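PDB 2OH3: COG1633: Uncharacterized conserved protein from Magnetospirillum magnetotacticum, which is of unknown function but binds zinc within a helical bundle, and is probably a rubrerythrin-like member of the ferritin clan. Local coordinates for residues E8-A13 against Y111-A115. Sequence-based numbering, arbitrary orientation.
Sequences EFLAHA and YYKEA
The carbonyl oxygen of E8 takes two N-H groups from H12, whose ring stacks on Y111 across the contact. Backbone N of H12 and its ND1, the latter 3.0 Å from E8 O, approach from opposite faces of the carbonyl plane. The ND1 bond lies in the imidazole plane and is nearly straight, 160° at the hydrogen, which helps fix the ring's rotation and presents one face to Y111. The two rings form an offset stack, planes 9° apart and centroids separated by 4.4 Å, with H12 CD2 over the tyrosine rim and Y111 OH over the imidazole at 3.2 Å from H12 CG. With CG anti to the backbone N (chi1 170°), the Y111 ring extends across to H12. Replacing H12 with an alanine would remove the imidazole, and is likely to leave this face of Y111 without its stacking partner and the phenol freer to turn. Deeper in, F9 directs CE1 to within 3.6 Å of Y112 CD1, the two ring planes steeply inclined, while A115 CB meets the phenylalanine edge. Y112 OH rests 3.7 Å from A13 CB. V124 and L127 of helix 122-148 also touch F9, and F131 packs edge-to-face with Y112, whose side chain lies about 7 Å from the bound zinc ion. The local segments of helices 6-33 and 94-118 run antiparallel, their axes 11.5 Å apart and bridged by aromatic side chains, within the four-helix bundle of the rubrerythrin and ferritin fold.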
loop_
_atom_site.group_PDB
_atom_site.type_symbol
_atom_site.label_atom_id
_atom_site.label_comp_id
_atom_site.label_asym_id
_atom_site.label_seq_id
_atom_site.Cartn_x
_atom_site.Cartn_y
_atom_site.Cartn_z
ATOM N N GLU A 8 -11.780 10.714 13.975
ATOM C CA GLU A 8 -11.570 9.496 13.226
ATOM C C GLU A 8 -11.960 9.671 11.773
ATOM O O GLU A 8 -11.211 9.246 10.899
ATOM C CB GLU A 8 -12.355 8.333 13.836
ATOM C CG GLU A 8 -11.783 7.863 15.145
ATOM C CD GLU A 8 -12.668 6.839 15.836
ATOM O OE1 GLU A 8 -13.908 6.875 15.688
ATOM O OE2 GLU A 8 -12.104 5.980 16.530
ATOM N N PHE A 9 -13.106 10.306 11.521
ATOM C CA PHE A 9 -13.555 10.557 10.144
ATOM C C PHE A 9 -12.569 11.447 9.367
ATOM O O PHE A 9 -12.162 11.110 8.249
ATOM C CB PHE A 9 -14.954 11.155 10.123
ATOM C CG PHE A 9 -15.487 11.439 8.728
ATOM C CD1 PHE A 9 -16.091 10.450 7.986
ATOM C CD2 PHE A 9 -15.374 12.706 8.170
ATOM C CE1 PHE A 9 -16.575 10.710 6.730
ATOM C CE2 PHE A 9 -15.833 12.958 6.905
ATOM C CZ PHE A 9 -16.446 11.986 6.199
ATOM N N LEU A 10 -12.164 12.563 9.973
ATOM C CA LEU A 10 -11.229 13.467 9.331
ATOM C C LEU A 10 -9.869 12.786 9.088
ATOM O O LEU A 10 -9.264 13.007 8.048
ATOM C CB LEU A 10 -11.079 14.742 10.141
ATOM C CG LEU A 10 -12.382 15.576 10.207
ATOM C CD1 LEU A 10 -12.132 16.798 11.062
ATOM C CD2 LEU A 10 -12.893 15.956 8.802
ATOM N N ALA A 11 -9.426 11.929 9.997
ATOM C CA ALA A 11 -8.195 11.147 9.799
ATOM C C ALA A 11 -8.324 10.235 8.612
ATOM O O ALA A 11 -7.386 10.114 7.804
ATOM C CB ALA A 11 -7.821 10.344 11.066
ATOM N N HIS A 12 -9.483 9.599 8.477
ATOM C CA HIS A 12 -9.735 8.762 7.321
ATOM C C HIS A 12 -9.726 9.593 6.036
ATOM O O HIS A 12 -9.017 9.307 5.070
ATOM C CB HIS A 12 -11.055 8.012 7.455
ATOM C CG HIS A 12 -10.935 6.693 8.144
ATOM N ND1 HIS A 12 -10.920 6.564 9.523
ATOM C CD2 HIS A 12 -10.863 5.433 7.648
ATOM C CE1 HIS A 12 -10.827 5.285 9.844
ATOM N NE2 HIS A 12 -10.786 4.580 8.727
ATOM N N ALA A 13 -10.492 10.658 6.027
ATOM C CA ALA A 13 -10.563 11.498 4.860
ATOM C C ALA A 13 -9.205 12.034 4.405
ATOM O O ALA A 13 -8.909 12.014 3.206
ATOM C CB ALA A 13 -11.567 12.631 5.103
ATOM N N TYR A 111 -16.537 3.924 2.071
ATOM C CA TYR A 111 -16.170 4.390 3.427
ATOM C C TYR A 111 -16.977 5.605 3.881
ATOM O O TYR A 111 -17.480 5.687 5.014
ATOM C CB TYR A 111 -14.685 4.744 3.560
ATOM C CG TYR A 111 -14.457 5.437 4.906
ATOM C CD1 TYR A 111 -14.439 4.708 6.080
ATOM C CD2 TYR A 111 -14.390 6.808 4.997
ATOM C CE1 TYR A 111 -14.312 5.327 7.319
ATOM C CE2 TYR A 111 -14.235 7.453 6.257
ATOM C CZ TYR A 111 -14.187 6.712 7.384
ATOM O OH TYR A 111 -14.058 7.298 8.622
ATOM N N TYR A 112 -17.065 6.589 3.015
ATOM C CA TYR A 112 -17.853 7.763 3.328
ATOM C C TYR A 112 -19.328 7.435 3.561
ATOM O O TYR A 112 -19.912 7.911 4.507
ATOM C CB TYR A 112 -17.691 8.799 2.234
ATOM C CG TYR A 112 -16.289 9.418 2.176
ATOM C CD1 TYR A 112 -15.635 9.851 3.314
ATOM C CD2 TYR A 112 -15.630 9.540 0.961
ATOM C CE1 TYR A 112 -14.324 10.430 3.235
ATOM C CE2 TYR A 112 -14.363 10.079 0.860
ATOM C CZ TYR A 112 -13.715 10.541 1.992
ATOM O OH TYR A 112 -12.443 11.079 1.856
ATOM N N LYS A 113 -19.929 6.620 2.708
ATOM C CA LYS A 113 -21.333 6.247 2.899
ATOM C C LYS A 113 -21.584 5.504 4.206
ATOM O O LYS A 113 -22.611 5.687 4.864
ATOM C CB LYS A 113 -21.777 5.346 1.759
ATOM C CG LYS A 113 -21.964 6.053 0.440
ATOM C CD LYS A 113 -22.216 5.050 -0.681
ATOM C CE LYS A 113 -23.552 4.373 -0.582
ATOM N NZ LYS A 113 -24.650 5.383 -0.670
ATOM N N GLU A 114 -20.659 4.616 4.542
ATOM C CA GLU A 114 -20.753 3.802 5.750
ATOM C C GLU A 114 -20.616 4.675 7.014
ATOM O O GLU A 114 -21.319 4.479 7.999
ATOM C CB GLU A 114 -19.631 2.741 5.704
ATOM C CG GLU A 114 -19.793 1.562 6.608
ATOM C CD GLU A 114 -20.919 0.654 6.167
ATOM O OE1 GLU A 114 -21.265 0.653 4.955
ATOM O OE2 GLU A 114 -21.462 -0.055 7.047
ATOM N N ALA A 115 -19.704 5.642 6.970
ATOM C CA ALA A 115 -19.518 6.569 8.063
ATOM C C ALA A 115 -20.763 7.436 8.244
ATOM O O ALA A 115 -21.272 7.571 9.357
ATOM C CB ALA A 115 -18.301 7.422 7.823
#